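Local coordinates for protein PTS system, IIA component (Streptococcus pneumoniae serotype 4, PDB 5T3U) that probably acts as the phosphate-carrying IIA component of a mannose-family sugar phosphotransferase system linked to fucose utilization in the pneumococcus, at residues 7-21 against 35-47. Numbering follows the deposited sequence.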
loop_
_atom_site.group_PDB
_atom_site.type_symbol
_atom_site.label_atom_id
_atom_site.label_comp_id
_atom_site.label_asym_id
_atom_site.label_seq_id
_atom_site.Cartn_x
_atom_site.Cartn_y
_atom_site.Cartn_z
ATOM N N PHE A 7 22.194 -13.151 6.406
ATOM C CA PHE A 7 20.941 -13.754 6.001
ATOM C C PHE A 7 20.714 -13.586 4.495
ATOM O O PHE A 7 21.512 -12.932 3.795
ATOM C CB PHE A 7 19.807 -13.132 6.805
ATOM C CG PHE A 7 20.007 -13.230 8.289
ATOM C CD1 PHE A 7 19.850 -14.445 8.945
ATOM C CD2 PHE A 7 20.324 -12.106 9.029
ATOM C CE1 PHE A 7 20.019 -14.548 10.309
ATOM C CE2 PHE A 7 20.507 -12.187 10.399
ATOM C CZ PHE A 7 20.358 -13.419 11.053
ATOM N N ASN A 8 19.644 -14.189 3.985
ATOM C CA ASN A 8 19.412 -14.184 2.547
ATOM C C ASN A 8 19.070 -12.793 1.990
ATOM O O ASN A 8 19.625 -12.387 0.987
ATOM C CB ASN A 8 18.304 -15.166 2.178
ATOM C CG ASN A 8 18.755 -16.606 2.278
ATOM O OD1 ASN A 8 19.919 -16.902 2.107
ATOM N ND2 ASN A 8 17.846 -17.494 2.577
ATOM N N ARG A 9 18.168 -12.078 2.663
ATOM C CA ARG A 9 17.428 -10.988 2.026
ATOM C C ARG A 9 16.910 -10.026 3.087
ATOM O O ARG A 9 16.221 -10.454 4.005
ATOM C CB ARG A 9 16.239 -11.601 1.272
ATOM C CG ARG A 9 15.548 -10.742 0.243
ATOM C CD ARG A 9 14.694 -11.582 -0.665
ATOM N NE ARG A 9 15.431 -12.737 -1.146
ATOM C CZ ARG A 9 15.155 -13.988 -0.810
ATOM N NH1 ARG A 9 14.119 -14.244 -0.013
ATOM N NH2 ARG A 9 15.916 -14.983 -1.276
ATOM N N GLY A 10 17.274 -8.752 2.962
ATOM C CA GLY A 10 16.711 -7.655 3.764
ATOM C C GLY A 10 15.667 -6.867 2.972
ATOM O O GLY A 10 15.564 -6.997 1.738
ATOM N N ILE A 11 14.857 -6.076 3.658
ATOM C CA ILE A 11 13.805 -5.357 2.956
ATOM C C ILE A 11 13.814 -3.941 3.432
ATOM O O ILE A 11 13.745 -3.692 4.621
ATOM C CB ILE A 11 12.380 -5.990 3.188
ATOM C CG1 ILE A 11 12.311 -7.452 2.717
ATOM C CG2 ILE A 11 11.245 -5.147 2.487
ATOM C CD1 ILE A 11 11.051 -8.152 3.209
ATOM N N LEU A 12 13.904 -2.998 2.510
ATOM C CA LEU A 12 13.681 -1.616 2.887
ATOM C C LEU A 12 12.371 -1.137 2.263
ATOM O O LEU A 12 12.183 -1.262 1.052
ATOM C CB LEU A 12 14.829 -0.727 2.407
ATOM C CG LEU A 12 14.675 0.782 2.625
ATOM C CD1 LEU A 12 14.606 1.191 4.119
ATOM C CD2 LEU A 12 15.803 1.497 1.930
ATOM N N VAL A 13 11.478 -0.592 3.083
ATOM C CA VAL A 13 10.200 -0.099 2.566
ATOM C C VAL A 13 10.304 1.401 2.644
ATOM O O VAL A 13 10.466 1.954 3.751
ATOM C CB VAL A 13 8.998 -0.518 3.450
ATOM C CG1 VAL A 13 7.701 -0.258 2.740
ATOM C CG2 VAL A 13 9.085 -1.976 3.858
ATOM N N ALA A 14 10.197 2.072 1.500
ATOM C CA ALA A 14 10.401 3.526 1.479
ATOM C C ALA A 14 9.277 4.262 0.769
ATOM O O ALA A 14 8.791 3.797 -0.230
ATOM C CB ALA A 14 11.731 3.854 0.813
ATOM N N SER A 15 8.881 5.434 1.271
ATOM C CA SER A 15 7.827 6.194 0.618
ATOM C C SER A 15 7.915 7.666 0.996
ATOM O O SER A 15 8.565 8.027 1.984
ATOM C CB SER A 15 6.461 5.658 1.089
ATOM O OG SER A 15 6.292 5.947 2.463
ATOM N N HIS A 16 7.232 8.526 0.252
ATOM C CA HIS A 16 6.825 9.820 0.845
ATOM C C HIS A 16 5.874 9.522 2.019
ATOM O O HIS A 16 5.112 8.554 1.970
ATOM C CB HIS A 16 6.066 10.647 -0.174
ATOM C CG HIS A 16 6.893 11.076 -1.344
ATOM N ND1 HIS A 16 7.080 10.278 -2.454
ATOM C CD2 HIS A 16 7.521 12.245 -1.611
ATOM C CE1 HIS A 16 7.798 10.933 -3.349
ATOM N NE2 HIS A 16 8.103 12.116 -2.850
ATOM N N GLY A 17 5.962 10.314 3.088
ATOM C CA GLY A 17 5.067 10.146 4.225
ATOM C C GLY A 17 5.087 8.803 4.922
ATOM O O GLY A 17 6.068 8.062 4.851
ATOM N N ASN A 18 3.970 8.513 5.601
ATOM C CA ASN A 18 3.811 7.415 6.521
ATOM C C ASN A 18 3.377 6.084 5.863
ATOM O O ASN A 18 3.158 5.101 6.565
ATOM C CB ASN A 18 2.786 7.819 7.602
ATOM C CG ASN A 18 3.292 8.933 8.529
ATOM O OD1 ASN A 18 4.497 9.182 8.642
ATOM N ND2 ASN A 18 2.370 9.597 9.201
ATOM N N PHE A 19 3.240 6.043 4.540
ATOM C CA PHE A 19 2.847 4.785 3.852
ATOM C C PHE A 19 3.703 3.575 4.247
ATOM O O PHE A 19 3.153 2.505 4.597
ATOM C CB PHE A 19 2.886 4.953 2.329
ATOM C CG PHE A 19 2.299 3.791 1.550
ATOM C CD1 PHE A 19 0.975 3.401 1.734
ATOM C CD2 PHE A 19 3.063 3.119 0.596
ATOM C CE1 PHE A 19 0.428 2.385 0.989
ATOM C CE2 PHE A 19 2.530 2.088 -0.134
ATOM C CZ PHE A 19 1.185 1.708 0.079
ATOM N N ALA A 20 5.036 3.755 4.184
ATOM C CA ALA A 20 6.018 2.720 4.497
ATOM C C ALA A 20 5.955 2.193 5.917
ATOM O O ALA A 20 5.873 0.978 6.113
ATOM C CB ALA A 20 7.473 3.225 4.170
ATOM N N SER A 21 6.013 3.075 6.928
ATOM C CA SER A 21 5.955 2.566 8.299
ATOM C C SER A 21 4.579 1.922 8.606
ATOM O O SER A 21 4.488 0.906 9.308
ATOM C CB SER A 21 6.284 3.667 9.326
ATOM O OG SER A 21 5.450 4.775 9.116
ATOM N N THR A 35 12.864 -7.331 12.942
ATOM C CA THR A 35 13.974 -6.549 13.498
ATOM C C THR A 35 14.753 -5.781 12.416
ATOM O O THR A 35 14.706 -6.108 11.221
ATOM C CB THR A 35 14.964 -7.427 14.290
ATOM O OG1 THR A 35 15.520 -8.405 13.407
ATOM C CG2 THR A 35 14.253 -8.172 15.477
ATOM N N ASN A 36 15.488 -4.786 12.889
ATOM C CA ASN A 36 16.259 -3.814 12.127
ATOM C C ASN A 36 17.371 -4.357 11.220
ATOM O O ASN A 36 17.759 -3.717 10.265
ATOM C CB ASN A 36 16.929 -2.889 13.161
ATOM C CG ASN A 36 16.964 -1.476 12.721
ATOM O OD1 ASN A 36 16.087 -1.021 11.975
ATOM N ND2 ASN A 36 17.973 -0.731 13.198
ATOM N N ASP A 37 17.910 -5.520 11.538
ATOM C CA ASP A 37 18.900 -6.130 10.670
ATOM C C ASP A 37 18.252 -6.852 9.483
ATOM O O ASP A 37 18.972 -7.367 8.637
ATOM C CB ASP A 37 19.787 -7.116 11.454
ATOM C CG ASP A 37 18.978 -8.197 12.140
ATOM O OD1 ASP A 37 17.801 -7.937 12.465
ATOM O OD2 ASP A 37 19.512 -9.307 12.376
ATOM N N ARG A 38 16.915 -6.940 9.440
ATOM C CA ARG A 38 16.224 -7.613 8.309
ATOM C C ARG A 38 15.271 -6.697 7.545
ATOM O O ARG A 38 15.113 -6.830 6.343
ATOM C CB ARG A 38 15.409 -8.831 8.772
ATOM C CG ARG A 38 16.145 -9.837 9.593
ATOM C CD ARG A 38 17.357 -10.420 8.868
ATOM N NE ARG A 38 17.064 -10.984 7.540
ATOM C CZ ARG A 38 16.605 -12.216 7.311
ATOM N NH1 ARG A 38 16.335 -13.040 8.316
ATOM N NH2 ARG A 38 16.397 -12.633 6.060
ATOM N N VAL A 39 14.602 -5.797 8.253
ATOM C CA VAL A 39 13.576 -4.932 7.667
ATOM C C VAL A 39 13.638 -3.550 8.243
ATOM O O VAL A 39 13.775 -3.364 9.472
ATOM C CB VAL A 39 12.119 -5.494 7.886
ATOM C CG1 VAL A 39 11.082 -4.599 7.177
ATOM C CG2 VAL A 39 12.010 -6.935 7.380
ATOM N N ARG A 40 13.564 -2.571 7.345
ATOM C CA ARG A 40 13.561 -1.155 7.743
ATOM C C ARG A 40 12.561 -0.357 6.935
ATOM O O ARG A 40 12.201 -0.745 5.824
ATOM C CB ARG A 40 14.966 -0.549 7.554
ATOM C CG ARG A 40 15.960 -1.079 8.599
ATOM C CD ARG A 40 17.306 -0.358 8.471
ATOM N NE ARG A 40 18.344 -1.146 9.131
ATOM C CZ ARG A 40 19.577 -0.708 9.377
ATOM N NH1 ARG A 40 19.932 0.530 9.033
ATOM N NH2 ARG A 40 20.440 -1.510 9.995
ATOM N N THR A 41 12.147 0.782 7.472
ATOM C CA THR A 41 11.350 1.702 6.680
ATOM C C THR A 41 11.976 3.086 6.627
ATOM O O THR A 41 12.746 3.461 7.510
ATOM C CB THR A 41 9.906 1.833 7.230
ATOM O OG1 THR A 41 9.930 2.527 8.482
ATOM C CG2 THR A 41 9.293 0.462 7.410
ATOM N N LEU A 42 11.611 3.859 5.613
ATOM C CA LEU A 42 12.031 5.259 5.558
ATOM C C LEU A 42 10.933 6.079 4.908
ATOM O O LEU A 42 10.464 5.729 3.833
ATOM C CB LEU A 42 13.325 5.377 4.742
ATOM C CG LEU A 42 14.073 6.711 4.759
ATOM C CD1 LEU A 42 14.485 7.067 6.211
ATOM C CD2 LEU A 42 15.330 6.588 3.847
ATOM N N GLY A 43 10.541 7.178 5.554
ATOM C CA GLY A 43 9.571 8.095 4.982
ATOM C C GLY A 43 10.177 9.457 4.697
ATOM O O GLY A 43 10.878 10.002 5.532
ATOM N N LEU A 44 9.903 9.997 3.512
ATOM C CA LEU A 44 10.275 11.348 3.172
ATOM C C LEU A 44 9.135 12.264 3.617
ATOM O O LEU A 44 8.082 12.312 2.997
ATOM C CB LEU A 44 10.557 11.473 1.666
ATOM C CG LEU A 44 10.772 12.896 1.108
ATOM C CD1 LEU A 44 11.859 13.626 1.882
ATOM C CD2 LEU A 44 11.076 12.852 -0.380
ATOM N N MET A 45 9.356 12.968 4.720
ATOM C CA MET A 45 8.312 13.711 5.396
ATOM C C MET A 45 8.105 15.101 4.784
ATOM O O MET A 45 9.004 15.618 4.094
ATOM C CB MET A 45 8.609 13.775 6.898
ATOM C CG MET A 45 8.772 12.383 7.536
ATOM S SD MET A 45 7.316 11.319 7.268
ATOM C CE MET A 45 6.140 12.079 8.391
ATOM N N PRO A 46 6.891 15.682 4.964
ATOM C CA PRO A 46 6.650 17.091 4.595
ATOM C C PRO A 46 7.728 17.978 5.228
ATOM O O PRO A 46 8.056 17.787 6.395
ATOM C CB PRO A 46 5.282 17.383 5.242
ATOM C CG PRO A 46 4.556 16.013 5.166
ATOM C CD PRO A 46 5.653 14.995 5.398
ATOM N N GLY A 47 8.295 18.906 4.462
ATOM C CA GLY A 47 9.334 19.795 4.996
ATOM C C GLY A 47 10.780 19.262 4.940
ATOM O O GLY A 47 11.706 20.013 5.240
#
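The guanidinium of R38 lies nearly parallel to the F7 ring, the planes 11° apart, with F7 CB over the centre of one guanidinium face, 3.4 Å from R38 CZ, and R38 NH1 over one face of the ring. At the guanidinium edge, R38 NH2 donates to R9 O at 3.0 Å, tilted from the carbonyl plane. Bends at chi2 and chi3 curl the R38 chain back to this place, where D115 forms a salt bridge with NH1 and Y114 adds a cation-pi contact. The D37 carboxylate stands almost perpendicular to the F7 ring, OD2 3.6 Å from CE2.

Beyond this end the backbones of 9-16 and 39-44 run parallel, 12° apart. Their ladder starts with I11 N to R38 O and ends with G17 N to L44 O at 2.9 Å, the donor standing above the carbonyl plane. L12, L42 and L44 share one face of the sheet with H16; L44 CD2 rests 3.8 Å from H16 CD2, and helix 50-65 packs on L12 and L42. On the other face T41 CG2 meets A20 O at 3.7 Å. At the end of the strand, S15 OG accepts from A20 N and donates to H16 O, bracing the type II' turn H16-F19, while M45 CE reaches N18 OD1. The backbone N of H16 donates a hydrogen bond to D76 OD2, and its ring meets F30 of the second subunit edge-to-face. Adjacent parallel strands joined through helix 19-31 form a beta-alpha-beta crossover of the mannose-family IIA fold, in which a histidine at this strand end typically carries the phosphate.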